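Local coordinates for protein suppressor of fused homolog (Drosophila melanogaster, PDB 6LPH) that probably binds nuclear localization sequences and sequesters transcription factors, this chain being the N-terminal part of a SUFU-family protein, at residues 96-107 with 186-196; 162-170 with 231-239. One frame throughout, in Å; residues are numbered along the deposited sequence.

Contact 1 (96-107 with 186-196); sequences TRSGMGFELTFR and TPTGTVDFCQI
Residues 102-107 run parallel to 189-196, their axes approaching to 4.4 Å at a crossing angle of -38°, as the central parallel pair of a mixed beta sheet that is otherwise antiparallel. The ladder alternates as parallel pairing requires: Asp192 N donates to Gly101 O, Glu103 N to Asp192 O, Cys194 N to Glu103 O (2.8 Å), Thr105 N to Cys194 O and Ile196 N to Thr105 O. It is interrupted by the type II' turn from Ser98 to Gly101; before this turn and at its start, Thr190 N donates to Thr96 O and Ser98 N to Thr190 O. Gly189 sits where a side chain would strike the backbone of Arg97 and Ser98.

On one face the sulfur of Cys194 lies obliquely to the Phe102 ring, 3.8 Å from Phe102 CB, and Leu104 CD2 meets Ile196 CD1. The other face carries Thr105, whose CG2 crosses to Phe193 CD2 at 3.9 Å. With chi1 at 79°, Thr105 OG1 lies between backbone N and carbonyl carbon, close over Gln195 CB, and bonds to Asp178 of strand 172-186. Gln195 stretches out, CG anti to its N, to meet Arg107, which also forms a salt bridge with Asp178. Arg107 NE donates to Gln195 OE1 at 2.8 Å, from above the carbonyl plane, with guanidinium and amide 64° apart.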
ATOM      1  N   THR A  96      18.082 -14.863  -4.759  1.00 30.85           N
ATOM      2  CA  THR A  96      18.095 -14.393  -3.373  1.00 29.67           C
ATOM      3  C   THR A  96      16.736 -13.787  -2.915  1.00 23.01           C
ATOM      4  O   THR A  96      16.445 -13.736  -1.723  1.00 24.05           O
ATOM      5  CB  THR A  96      19.254 -13.390  -3.188  1.00 31.44           C
ATOM      6  OG1 THR A  96      20.507 -14.078  -3.351  1.00 47.36           O
ATOM      7  CG2 THR A  96      19.226 -12.820  -1.833  1.00 35.88           C
ATOM      8  N   ARG A  97      15.926 -13.348  -3.865  1.00 23.28           N
ATOM      9  CA  ARG A  97      14.604 -12.752  -3.570  1.00 20.87           C
ATOM     10  C   ARG A  97      13.560 -13.752  -3.039  1.00 18.65           C
ATOM     11  O   ARG A  97      13.573 -14.933  -3.399  1.00 18.75           O
ATOM     12  CB  ARG A  97      14.031 -12.136  -4.839  1.00 23.92           C
ATOM     13  CG  ARG A  97      14.868 -11.044  -5.472  1.00 32.20           C
ATOM     14  CD  ARG A  97      14.089 -10.354  -6.574  1.00 35.33           C
ATOM     15  NE  ARG A  97      13.052 -11.233  -7.089  1.00 37.08           N
ATOM     16  CZ  ARG A  97      13.177 -12.007  -8.161  1.00 40.29           C
ATOM     17  NH1 ARG A  97      14.313 -12.013  -8.869  1.00 42.58           N
ATOM     18  NH2 ARG A  97      12.151 -12.780  -8.519  1.00 42.02           N
ATOM     19  N   SER A  98      12.613 -13.268  -2.236  1.00 16.30           N
ATOM     20  CA  SER A  98      11.496 -14.106  -1.812  1.00 15.68           C
ATOM     21  C   SER A  98      10.356 -13.829  -2.798  1.00 14.71           C
ATOM     22  O   SER A  98       9.824 -12.728  -2.799  1.00 14.92           O
ATOM     23  CB  SER A  98      11.060 -13.724  -0.384  1.00 15.05           C
ATOM     24  OG  SER A  98       9.915 -14.452   0.015  1.00 14.17           O
ATOM     25  N   GLY A  99      10.007 -14.795  -3.649  1.00 15.02           N
ATOM     26  CA  GLY A  99       8.951 -14.588  -4.657  1.00 16.21           C
ATOM     27  C   GLY A  99       9.365 -13.451  -5.560  1.00 15.65           C
ATOM     28  O   GLY A  99      10.503 -13.438  -6.043  1.00 15.51           O
ATOM     29  N   MET A 100       8.468 -12.483  -5.762  1.00 14.28           N
ATOM     30  CA  MET A 100       8.843 -11.280  -6.518  1.00 14.82           C
ATOM     31  C   MET A 100       9.832 -10.373  -5.772  1.00 14.55           C
ATOM     32  O   MET A 100      10.411  -9.478  -6.372  1.00 16.39           O
ATOM     33  CB  MET A 100       7.603 -10.494  -6.997  1.00 17.11           C
ATOM     34  CG  MET A 100       6.735 -11.325  -7.934  1.00 20.78           C
ATOM     35  SD  MET A 100       5.663 -10.305  -8.968  1.00 29.95           S
ATOM     36  CE  MET A 100       6.792  -9.884 -10.309  1.00 26.66           C
ATOM     37  N   GLY A 101      10.042 -10.611  -4.481  1.00 14.65           N
ATOM     38  CA  GLY A 101      11.119  -9.929  -3.748  1.00 15.41           C
ATOM     39  C   GLY A 101      10.661  -8.660  -3.042  1.00 15.36           C
ATOM     40  O   GLY A 101      11.485  -7.883  -2.513  1.00 16.26           O
ATOM     41  N   PHE A 102       9.344  -8.450  -3.029  1.00 13.42           N
ATOM     42  CA  PHE A 102       8.787  -7.302  -2.340  1.00 14.64           C
ATOM     43  C   PHE A 102       7.336  -7.541  -1.902  1.00 13.41           C
ATOM     44  O   PHE A 102       6.709  -8.517  -2.353  1.00 12.85           O
ATOM     45  CB  PHE A 102       8.885  -6.049  -3.239  1.00 15.63           C
ATOM     46  CG  PHE A 102       7.948  -6.076  -4.419  1.00 15.06           C
ATOM     47  CD1 PHE A 102       6.702  -5.474  -4.349  1.00 13.80           C
ATOM     48  CD2 PHE A 102       8.316  -6.727  -5.590  1.00 16.74           C
ATOM     49  CE1 PHE A 102       5.842  -5.494  -5.436  1.00 16.82           C
ATOM     50  CE2 PHE A 102       7.454  -6.765  -6.667  1.00 20.28           C
ATOM     51  CZ  PHE A 102       6.221  -6.153  -6.590  1.00 19.27           C
ATOM     52  N   GLU A 103       6.845  -6.694  -0.985  1.00 12.01           N
ATOM     53  CA  GLU A 103       5.410  -6.554  -0.740  1.00 11.26           C
ATOM     54  C   GLU A 103       5.063  -5.093  -0.897  1.00 11.19           C
ATOM     55  O   GLU A 103       5.941  -4.224  -0.839  1.00 10.99           O
ATOM     56  CB  GLU A 103       4.962  -7.069   0.655  1.00 10.63           C
ATOM     57  CG  GLU A 103       5.157  -8.598   0.856  1.00 11.68           C
ATOM     58  CD  GLU A 103       4.178  -9.482   0.093  1.00 11.90           C
ATOM     59  OE1 GLU A 103       3.239  -8.979  -0.617  1.00 12.26           O
ATOM     60  OE2 GLU A 103       4.320 -10.721   0.244  1.00 12.44           O
ATOM     61  N   LEU A 104       3.765  -4.838  -1.109  1.00 12.09           N
ATOM     62  CA  LEU A 104       3.268  -3.493  -1.255  1.00 10.55           C
ATOM     63  C   LEU A 104       2.845  -2.898   0.092  1.00 10.84           C
ATOM     64  O   LEU A 104       2.227  -3.597   0.924  1.00 11.21           O
ATOM     65  CB  LEU A 104       2.031  -3.502  -2.149  1.00 10.66           C
ATOM     66  CG  LEU A 104       2.305  -3.972  -3.598  1.00 11.80           C
ATOM     67  CD1 LEU A 104       0.998  -4.162  -4.356  1.00 13.74           C
ATOM     68  CD2 LEU A 104       3.214  -2.978  -4.328  1.00 16.99           C
ATOM     69  N   THR A 105       3.175  -1.621   0.304  1.00 10.48           N
ATOM     70  CA  THR A 105       2.578  -0.864   1.401  1.00 10.62           C
ATOM     71  C   THR A 105       1.894   0.425   0.896  1.00 11.49           C
ATOM     72  O   THR A 105       2.127   0.867  -0.243  1.00 12.32           O
ATOM     73  CB  THR A 105       3.555  -0.556   2.553  1.00 11.46           C
ATOM     74  OG1 THR A 105       4.390   0.542   2.197  1.00 13.17           O
ATOM     75  CG2 THR A 105       4.467  -1.794   2.896  1.00 11.01           C
ATOM     76  N   PHE A 106       1.050   1.014   1.734  1.00 10.40           N
ATOM     77  CA  PHE A 106       0.371   2.248   1.330  1.00 11.24           C
ATOM     78  C   PHE A 106       0.042   3.019   2.610  1.00 10.42           C
ATOM     79  O   PHE A 106      -0.293   2.411   3.634  1.00 10.33           O
ATOM     80  CB  PHE A 106      -0.870   1.884   0.529  1.00 11.01           C
ATOM     81  CG  PHE A 106      -1.704   3.074   0.049  1.00 10.35           C
ATOM     82  CD1 PHE A 106      -1.148   4.065  -0.783  1.00 10.86           C
ATOM     83  CD2 PHE A 106      -3.053   3.155   0.370  1.00 10.58           C
ATOM     84  CE1 PHE A 106      -1.906   5.125  -1.271  1.00 11.52           C
ATOM     85  CE2 PHE A 106      -3.850   4.221  -0.137  1.00 11.51           C
ATOM     86  CZ  PHE A 106      -3.266   5.211  -0.938  1.00 10.98           C
ATOM     87  N   ARG A 107       0.248   4.334   2.577  1.00 10.61           N
ATOM     88  CA  ARG A 107      -0.079   5.186   3.736  1.00 10.63           C
ATOM     89  C   ARG A 107      -1.163   6.164   3.341  1.00 11.11           C
ATOM     90  O   ARG A 107      -0.998   6.987   2.417  1.00 12.31           O
ATOM     91  CB  ARG A 107       1.137   5.909   4.268  1.00 10.56           C
ATOM     92  CG  ARG A 107       2.196   4.912   4.817  1.00 11.12           C
ATOM     93  CD  ARG A 107       3.403   5.628   5.372  1.00 10.74           C
ATOM     94  NE  ARG A 107       4.452   4.669   5.749  1.00 11.22           N
ATOM     95  CZ  ARG A 107       4.501   4.031   6.925  1.00 12.03           C
ATOM     96  NH1 ARG A 107       3.570   4.286   7.879  1.00 11.10           N
ATOM     97  NH2 ARG A 107       5.503   3.180   7.187  1.00 11.85           N
ATOM     98  N   THR A 186      14.340 -12.991   5.022  1.00 17.38           N
ATOM     99  CA  THR A 186      13.415 -13.952   5.622  1.00 17.60           C
ATOM    100  C   THR A 186      13.892 -15.339   5.290  1.00 17.17           C
ATOM    101  O   THR A 186      14.764 -15.483   4.436  1.00 19.06           O
ATOM    102  CB  THR A 186      11.953 -13.790   5.093  1.00 16.42           C
ATOM    103  OG1 THR A 186      11.806 -14.434   3.818  1.00 17.12           O
ATOM    104  CG2 THR A 186      11.534 -12.304   4.985  1.00 17.42           C
ATOM    105  N   PRO A 187      13.347 -16.370   5.979  1.00 17.03           N
ATOM    106  CA  PRO A 187      13.704 -17.733   5.603  1.00 17.33           C
ATOM    107  C   PRO A 187      13.509 -18.014   4.117  1.00 17.04           C
ATOM    108  O   PRO A 187      14.272 -18.811   3.559  1.00 18.79           O
ATOM    109  CB  PRO A 187      12.757 -18.584   6.442  1.00 17.72           C
ATOM    110  CG  PRO A 187      12.514 -17.759   7.667  1.00 19.03           C
ATOM    111  CD  PRO A 187      12.588 -16.329   7.240  1.00 16.77           C
ATOM    112  N   THR A 188      12.518 -17.378   3.472  1.00 16.43           N
ATOM    113  CA  THR A 188      12.313 -17.638   2.032  1.00 16.44           C
ATOM    114  C   THR A 188      12.998 -16.615   1.102  1.00 16.06           C
ATOM    115  O   THR A 188      12.802 -16.651  -0.104  1.00 16.78           O
ATOM    116  CB  THR A 188      10.824 -17.798   1.637  1.00 17.34           C
ATOM    117  OG1 THR A 188      10.108 -16.605   1.980  1.00 18.90           O
ATOM    118  CG2 THR A 188      10.180 -19.020   2.338  1.00 18.20           C
ATOM    119  N   GLY A 189      13.813 -15.716   1.639  1.00 15.34           N
ATOM    120  CA  GLY A 189      14.473 -14.755   0.769  1.00 15.68           C
ATOM    121  C   GLY A 189      14.273 -13.329   1.204  1.00 15.14           C
ATOM    122  O   GLY A 189      13.683 -13.078   2.249  1.00 15.06           O
ATOM    123  N   THR A 190      14.765 -12.391   0.404  1.00 15.33           N
ATOM    124  CA  THR A 190      14.681 -10.981   0.791  1.00 15.97           C
ATOM    125  C   THR A 190      13.288 -10.461   0.399  1.00 14.90           C
ATOM    126  O   THR A 190      12.686 -10.917  -0.575  1.00 13.91           O
ATOM    127  CB  THR A 190      15.752 -10.113   0.103  1.00 16.61           C
ATOM    128  OG1 THR A 190      15.629 -10.259  -1.317  1.00 20.17           O
ATOM    129  CG2 THR A 190      17.216 -10.534   0.538  1.00 18.80           C
ATOM    130  N   VAL A 191      12.811  -9.498   1.175  1.00 15.25           N
ATOM    131  CA  VAL A 191      11.516  -8.814   0.933  1.00 15.91           C
ATOM    132  C   VAL A 191      11.770  -7.326   1.133  1.00 14.79           C
ATOM    133  O   VAL A 191      12.082  -6.905   2.248  1.00 15.22           O
ATOM    134  CB  VAL A 191      10.450  -9.293   1.920  1.00 15.84           C
ATOM    135  CG1 VAL A 191       9.112  -8.495   1.766  1.00 15.85           C
ATOM    136  CG2 VAL A 191      10.185 -10.785   1.724  1.00 14.42           C
ATOM    137  N   ASP A 192      11.665  -6.542   0.051  1.00 15.56           N
ATOM    138  CA  ASP A 192      11.671  -5.067   0.135  1.00 17.02           C
ATOM    139  C   ASP A 192      10.228  -4.639   0.402  1.00 14.77           C
ATOM    140  O   ASP A 192       9.324  -5.192  -0.200  1.00 16.68           O
ATOM    141  CB  ASP A 192      12.017  -4.465  -1.242  1.00 18.39           C
ATOM    142  CG  ASP A 192      13.493  -4.527  -1.575  1.00 24.67           C
ATOM    143  OD1 ASP A 192      14.279  -4.993  -0.729  1.00 30.13           O
ATOM    144  OD2 ASP A 192      13.882  -4.087  -2.691  1.00 30.65           O
ATOM    145  N   PHE A 193       9.992  -3.634   1.238  1.00 12.71           N
ATOM    146  CA  PHE A 193       8.628  -3.081   1.357  1.00 12.17           C
ATOM    147  C   PHE A 193       8.494  -1.869   0.445  1.00 12.41           C
ATOM    148  O   PHE A 193       9.096  -0.816   0.697  1.00 12.36           O
ATOM    149  CB  PHE A 193       8.267  -2.815   2.825  1.00 12.84           C
ATOM    150  CG  PHE A 193       8.130  -4.094   3.626  1.00 14.34           C
ATOM    151  CD1 PHE A 193       9.247  -4.675   4.274  1.00 15.25           C
ATOM    152  CD2 PHE A 193       6.925  -4.760   3.664  1.00 11.63           C
ATOM    153  CE1 PHE A 193       9.127  -5.887   4.969  1.00 14.55           C
ATOM    154  CE2 PHE A 193       6.803  -5.975   4.343  1.00 15.69           C
ATOM    155  CZ  PHE A 193       7.892  -6.540   4.998  1.00 12.84           C
ATOM    156  N   CYS A 194       7.745  -2.046  -0.659  1.00 12.96           N
ATOM    157  CA  CYS A 194       7.604  -1.011  -1.672  1.00 12.33           C
ATOM    158  C   CYS A 194       6.349  -0.205  -1.376  1.00 12.80           C
ATOM    159  O   CYS A 194       5.215  -0.686  -1.559  1.00 11.62           O
ATOM    160  CB  CYS A 194       7.520  -1.633  -3.071  1.00 14.13           C
ATOM    161  SG  CYS A 194       9.129  -2.285  -3.556  1.00 18.43           S
ATOM    162  N   GLN A 195       6.553   1.028  -0.920  1.00 11.97           N
ATOM    163  CA  GLN A 195       5.419   1.869  -0.564  1.00 11.90           C
ATOM    164  C   GLN A 195       4.925   2.632  -1.779  1.00 12.88           C
ATOM    165  O   GLN A 195       5.659   3.407  -2.423  1.00 13.02           O
ATOM    166  CB  GLN A 195       5.770   2.843   0.555  1.00 12.47           C
ATOM    167  CG  GLN A 195       4.574   3.669   1.034  1.00 11.55           C
ATOM    168  CD  GLN A 195       4.952   4.594   2.158  1.00 12.30           C
ATOM    169  OE1 GLN A 195       5.448   4.155   3.207  1.00 13.49           O
ATOM    170  NE2 GLN A 195       4.743   5.885   1.950  1.00 11.97           N
ATOM    171  N   ILE A 196       3.653   2.416  -2.067  1.00 14.00           N
ATOM    172  CA  ILE A 196       2.988   3.088  -3.159  1.00 14.35           C
ATOM    173  C   ILE A 196       2.610   4.498  -2.689  1.00 13.07           C
ATOM    174  O   ILE A 196       2.181   4.681  -1.539  1.00 13.02           O
ATOM    175  CB  ILE A 196       1.808   2.193  -3.619  1.00 19.60           C
ATOM    176  CG1 ILE A 196       2.257   1.261  -4.749  1.00 21.15           C
ATOM    177  CG2 ILE A 196       0.680   2.960  -4.248  1.00 22.81           C
ATOM    178  CD1 ILE A 196       3.646   0.732  -4.653  1.00 22.91           C
TER
HETATM  179  O   HOH W   1       9.370 -13.860   2.665  1.00 36.05           O
HETATM  180  O   HOH W   2      14.050  -8.438  -2.493  1.00 19.38           O
HETATM  181  O   HOH W   3       1.477   6.431   0.384  1.00 11.18           O

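Contact 2 (162-170 with 231-239); sequences LDGSTTSKL and VTNMDRQMS
Two irregular loops meet here, one (162-170) leading into strand 172-186 and the other (231-239) into helix 240-243, and each is shaped by side-chain-to-backbone turns: Asx turns at Asp163 and Asn233 and an ST turn at Ser168. The loop 231-239 also makes a type I beta turn, Asn233 to Arg236. Met234 joins the two. Bent at chi2 and chi3 (-61° and -65°), its chain folds its methyl into the loop 162-170, where CE lies 3.7 Å from Leu162 CB and 3.6 Å from Asp163 CG, while Trp131 of helix 131-146 packs against the same three residues. Asp163 OD1 accepts from both Ser165 OG and Ser165 N, the two donors coming from one face of the carboxylate. Were Asp163 replaced by an alanine, Ser165 OG and N would probably lose their shared acceptor, and a gap would open beside the Met234 methyl.

Farther along, Leu170 CD1 presses tightly on Thr232 CG2 at 3.3 Å as the two side chains slide past each other in opposite directions, and its CD2 crosses to the Arg236 guanidinium, which forms a salt bridge with Glu203. A water accepts from Lys169 N and donates to Met234 O and Arg236 O, bridging the backbones. Met234 O is gripped a second time: Ser168 OG donates to it at 2.8 Å, in the carbonyl plane and on a lone pair, while accepting from Leu170 N.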
ATOM      1  N   LEU A 162      -7.182   6.393  -7.405  1.00 18.31           N
ATOM      2  CA  LEU A 162      -6.825   5.226  -6.600  1.00 19.08           C
ATOM      3  C   LEU A 162      -8.026   4.666  -5.824  1.00 18.64           C
ATOM      4  O   LEU A 162      -8.113   3.470  -5.580  1.00 20.53           O
ATOM      5  CB  LEU A 162      -5.698   5.584  -5.649  1.00 16.59           C
ATOM      6  CG  LEU A 162      -4.492   6.351  -6.214  1.00 19.49           C
ATOM      7  CD1 LEU A 162      -3.438   6.384  -5.105  1.00 18.60           C
ATOM      8  CD2 LEU A 162      -3.946   5.745  -7.522  1.00 18.36           C
ATOM      9  N   ASP A 163      -8.953   5.542  -5.454  1.00 17.83           N
ATOM     10  CA  ASP A 163     -10.099   5.134  -4.670  1.00 17.38           C
ATOM     11  C   ASP A 163     -11.358   4.963  -5.511  1.00 19.66           C
ATOM     12  O   ASP A 163     -12.440   4.730  -4.963  1.00 21.68           O
ATOM     13  CB  ASP A 163     -10.356   6.140  -3.533  1.00 19.25           C
ATOM     14  CG  ASP A 163     -10.585   7.578  -4.035  1.00 18.89           C
ATOM     15  OD1 ASP A 163     -10.590   7.856  -5.256  1.00 16.99           O
ATOM     16  OD2 ASP A 163     -10.753   8.457  -3.170  1.00 21.91           O
ATOM     17  N   GLY A 164     -11.221   5.085  -6.835  1.00 20.20           N
ATOM     18  CA  GLY A 164     -12.371   5.015  -7.731  1.00 19.56           C
ATOM     19  C   GLY A 164     -13.329   6.197  -7.664  1.00 20.78           C
ATOM     20  O   GLY A 164     -14.390   6.174  -8.292  1.00 22.91           O
ATOM     21  N   SER A 165     -12.953   7.251  -6.927  1.00 22.42           N
ATOM     22  CA  SER A 165     -13.729   8.502  -6.890  1.00 21.34           C
ATOM     23  C   SER A 165     -13.610   9.267  -8.219  1.00 22.71           C
ATOM     24  O   SER A 165     -12.635   9.080  -8.979  1.00 20.49           O
ATOM     25  CB  SER A 165     -13.243   9.405  -5.748  1.00 21.15           C
ATOM     26  OG  SER A 165     -11.975  10.011  -6.063  1.00 19.81           O
ATOM     27  N   THR A 166     -14.584  10.139  -8.476  1.00 23.32           N
ATOM     28  CA  THR A 166     -14.538  11.038  -9.640  1.00 25.13           C
ATOM     29  C   THR A 166     -13.780  12.339  -9.352  1.00 23.41           C
ATOM     30  O   THR A 166     -13.479  13.089 -10.282  1.00 28.33           O
ATOM     31  CB  THR A 166     -15.945  11.389 -10.220  1.00 28.29           C
ATOM     32  OG1 THR A 166     -16.684  12.230  -9.316  1.00 31.98           O
ATOM     33  CG2 THR A 166     -16.762  10.137 -10.556  1.00 29.79           C
ATOM     34  N   THR A 167     -13.477  12.611  -8.084  1.00 21.98           N
ATOM     35  CA  THR A 167     -12.934  13.922  -7.691  1.00 25.76           C
ATOM     36  C   THR A 167     -11.418  13.924  -7.365  1.00 22.28           C
ATOM     37  O   THR A 167     -10.737  14.934  -7.535  1.00 22.84           O
ATOM     38  CB  THR A 167     -13.690  14.507  -6.492  1.00 26.30           C
ATOM     39  OG1 THR A 167     -13.672  13.550  -5.427  1.00 26.30           O
ATOM     40  CG2 THR A 167     -15.154  14.831  -6.873  1.00 26.40           C
ATOM     41  N   SER A 168     -10.882  12.814  -6.895  1.00 21.47           N
ATOM     42  CA  SER A 168      -9.469  12.848  -6.475  1.00 19.05           C
ATOM     43  C   SER A 168      -8.542  13.125  -7.659  1.00 17.28           C
ATOM     44  O   SER A 168      -8.685  12.514  -8.715  1.00 20.16           O
ATOM     45  CB  SER A 168      -9.034  11.555  -5.805  1.00 17.76           C
ATOM     46  OG  SER A 168      -7.669  11.683  -5.446  1.00 16.66           O
ATOM     47  N   LYS A 169      -7.590  14.025  -7.467  1.00 17.78           N
ATOM     48  CA  LYS A 169      -6.557  14.305  -8.469  1.00 18.84           C
ATOM     49  C   LYS A 169      -5.419  13.266  -8.402  1.00 18.19           C
ATOM     50  O   LYS A 169      -4.472  13.321  -9.189  1.00 19.87           O
ATOM     51  CB  LYS A 169      -5.984  15.702  -8.222  1.00 21.16           C
ATOM     52  CG  LYS A 169      -7.014  16.788  -8.420  1.00 25.53           C
ATOM     53  CD  LYS A 169      -6.569  18.115  -7.841  1.00 30.06           C
ATOM     54  CE  LYS A 169      -7.697  19.136  -7.936  1.00 36.91           C
ATOM     55  NZ  LYS A 169      -7.995  19.489  -9.348  1.00 51.43           N
ATOM     56  N   LEU A 170      -5.497  12.329  -7.462  1.00 15.51           N
ATOM     57  CA  LEU A 170      -4.442  11.277  -7.393  1.00 16.05           C
ATOM     58  C   LEU A 170      -4.788  10.026  -8.234  1.00 15.54           C
ATOM     59  O   LEU A 170      -5.536   9.151  -7.763  1.00 15.56           O
ATOM     60  CB  LEU A 170      -4.113  10.924  -5.934  1.00 15.51           C
ATOM     61  CG  LEU A 170      -3.706  12.090  -5.035  1.00 17.03           C
ATOM     62  CD1 LEU A 170      -3.174  11.552  -3.724  1.00 17.55           C
ATOM     63  CD2 LEU A 170      -2.644  12.983  -5.678  1.00 15.48           C
ATOM     64  N   VAL A 231       2.937  10.123   2.988  1.00 13.14           N
ATOM     65  CA  VAL A 231       1.563   9.733   3.180  1.00 12.00           C
ATOM     66  C   VAL A 231       0.747  10.282   2.012  1.00 11.79           C
ATOM     67  O   VAL A 231       0.890  11.449   1.628  1.00 12.57           O
ATOM     68  CB  VAL A 231       1.031  10.272   4.525  1.00 13.74           C
ATOM     69  CG1 VAL A 231      -0.492  10.082   4.650  1.00 12.53           C
ATOM     70  CG2 VAL A 231       1.782   9.602   5.681  1.00 13.11           C
ATOM     71  N   THR A 232      -0.104   9.437   1.452  1.00 10.50           N
ATOM     72  CA  THR A 232      -1.023   9.888   0.388  1.00 11.40           C
ATOM     73  C   THR A 232      -2.319  10.490   0.944  1.00 11.94           C
ATOM     74  O   THR A 232      -3.019   9.829   1.718  1.00 11.42           O
ATOM     75  CB  THR A 232      -1.395   8.705  -0.514  1.00 11.03           C
ATOM     76  OG1 THR A 232      -0.202   8.166  -1.083  1.00 10.85           O
ATOM     77  CG2 THR A 232      -2.382   9.131  -1.633  1.00 10.93           C
ATOM     78  N   ASN A 233      -2.625  11.740   0.538  1.00 12.71           N
ATOM     79  CA  ASN A 233      -3.862  12.416   0.916  1.00 13.35           C
ATOM     80  C   ASN A 233      -4.752  12.539  -0.336  1.00 14.36           C
ATOM     81  O   ASN A 233      -4.441  13.308  -1.238  1.00 14.88           O
ATOM     82  CB  ASN A 233      -3.567  13.812   1.517  1.00 14.84           C
ATOM     83  CG  ASN A 233      -4.817  14.671   1.631  1.00 19.52           C
ATOM     84  OD1 ASN A 233      -5.939  14.165   1.667  1.00 16.09           O
ATOM     85  ND2 ASN A 233      -4.624  16.002   1.656  1.00 26.01           N
ATOM     86  N   MET A 234      -5.822  11.755  -0.408  1.00 14.12           N
ATOM     87  CA  MET A 234      -6.664  11.707  -1.634  1.00 14.71           C
ATOM     88  C   MET A 234      -7.361  13.035  -1.944  1.00 15.79           C
ATOM     89  O   MET A 234      -7.814  13.247  -3.071  1.00 17.22           O
ATOM     90  CB  MET A 234      -7.680  10.557  -1.571  1.00 15.26           C
ATOM     91  CG  MET A 234      -7.016   9.174  -1.412  1.00 15.55           C
ATOM     92  SD  MET A 234      -5.912   8.725  -2.800  1.00 17.34           S
ATOM     93  CE  MET A 234      -7.129   8.626  -4.113  1.00 15.76           C
ATOM     94  N   ASP A 235      -7.417  13.918  -0.950  1.00 15.54           N
ATOM     95  CA  ASP A 235      -8.059  15.222  -1.100  1.00 16.55           C
ATOM     96  C   ASP A 235      -7.046  16.318  -1.426  1.00 18.02           C
ATOM     97  O   ASP A 235      -7.400  17.503  -1.427  1.00 21.33           O
ATOM     98  CB  ASP A 235      -8.796  15.607   0.205  1.00 21.38           C
ATOM     99  CG  ASP A 235      -9.893  14.632   0.563  1.00 24.42           C
ATOM    100  OD1 ASP A 235     -10.669  14.246  -0.343  1.00 31.86           O
ATOM    101  OD2 ASP A 235      -9.993  14.258   1.753  1.00 33.02           O
ATOM    102  N   ARG A 236      -5.793  15.941  -1.679  1.00 17.07           N
ATOM    103  CA  ARG A 236      -4.773  16.952  -2.010  1.00 19.20           C
ATOM    104  C   ARG A 236      -5.180  17.768  -3.233  1.00 19.69           C
ATOM    105  O   ARG A 236      -5.596  17.213  -4.249  1.00 20.87           O
ATOM    106  CB  ARG A 236      -3.397  16.330  -2.272  1.00 18.81           C
ATOM    107  CG  ARG A 236      -2.333  17.284  -1.825  1.00 22.09           C
ATOM    108  CD  ARG A 236      -0.907  17.087  -2.289  1.00 16.60           C
ATOM    109  NE  ARG A 236      -0.459  15.782  -2.784  1.00 13.65           N
ATOM    110  CZ  ARG A 236       0.366  15.690  -3.838  1.00 15.19           C
ATOM    111  NH1 ARG A 236       0.826  14.524  -4.283  1.00 12.81           N
ATOM    112  NH2 ARG A 236       0.731  16.807  -4.477  1.00 14.96           N
ATOM    113  N   GLN A 237      -4.990  19.072  -3.156  1.00 19.15           N
ATOM    114  CA  GLN A 237      -5.562  19.965  -4.175  1.00 24.01           C
ATOM    115  C   GLN A 237      -4.552  20.468  -5.181  1.00 22.62           C
ATOM    116  O   GLN A 237      -4.919  20.796  -6.299  1.00 22.77           O
ATOM    117  CB  GLN A 237      -6.307  21.141  -3.532  1.00 26.10           C
ATOM    118  CG  GLN A 237      -7.691  20.803  -2.956  1.00 25.89           C
ATOM    119  CD  GLN A 237      -8.565  19.992  -3.905  1.00 30.43           C
ATOM    120  OE1 GLN A 237      -9.030  18.910  -3.560  1.00 33.15           O
ATOM    121  NE2 GLN A 237      -8.768  20.497  -5.117  1.00 37.43           N
ATOM    122  N   MET A 238      -3.279  20.499  -4.792  1.00 23.22           N
ATOM    123  CA  MET A 238      -2.231  21.107  -5.617  1.00 22.99           C
ATOM    124  C   MET A 238      -1.018  20.198  -5.644  1.00 19.58           C
ATOM    125  O   MET A 238      -0.732  19.545  -4.640  1.00 20.22           O
ATOM    126  CB  MET A 238      -1.842  22.488  -5.067  1.00 22.74           C
ATOM    127  CG  MET A 238      -2.838  23.596  -5.434  1.00 33.03           C
ATOM    128  SD  MET A 238      -2.533  25.196  -4.657  1.00 47.34           S
ATOM    129  CE  MET A 238      -1.087  25.763  -5.547  1.00 44.85           C
ATOM    130  N   SER A 239      -0.324  20.147  -6.789  1.00 19.88           N
ATOM    131  CA  SER A 239       0.880  19.335  -6.917  1.00 15.79           C
ATOM    132  C   SER A 239       2.030  20.055  -6.282  1.00 16.51           C
ATOM    133  O   SER A 239       1.959  21.265  -5.995  1.00 17.95           O
ATOM    134  CB  SER A 239       1.227  19.057  -8.381  1.00 17.09           C
ATOM    135  OG  SER A 239       1.717  20.227  -9.007  1.00 19.80           O
TER
HETATM  136  O   HOH W   4      -7.355  15.293  -4.811  1.00 17.94           O

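Contact 1 lies within the sheet, whereas contact 2 joins two loops beside it. The centres of the two lie about 26 Å apart, on opposite sides of the chain's centre, and their segments alternate, so the two contacts cross in sequence. They nevertheless touch at one edge: Thr232 N of contact 2 lies 2.8 Å from Arg107 O of contact 1, probably a hydrogen bond, and Thr232 OG1, which hydrogen-bonds to Gly198 N, packs 3.5 Å from Phe106 CE1. Through this meeting the loop 231-239 lies beside strand 97-109, and it also packs on 162-170. Strand 172-186, which follows the latter loop, flanks strand 189-199 in the sheet.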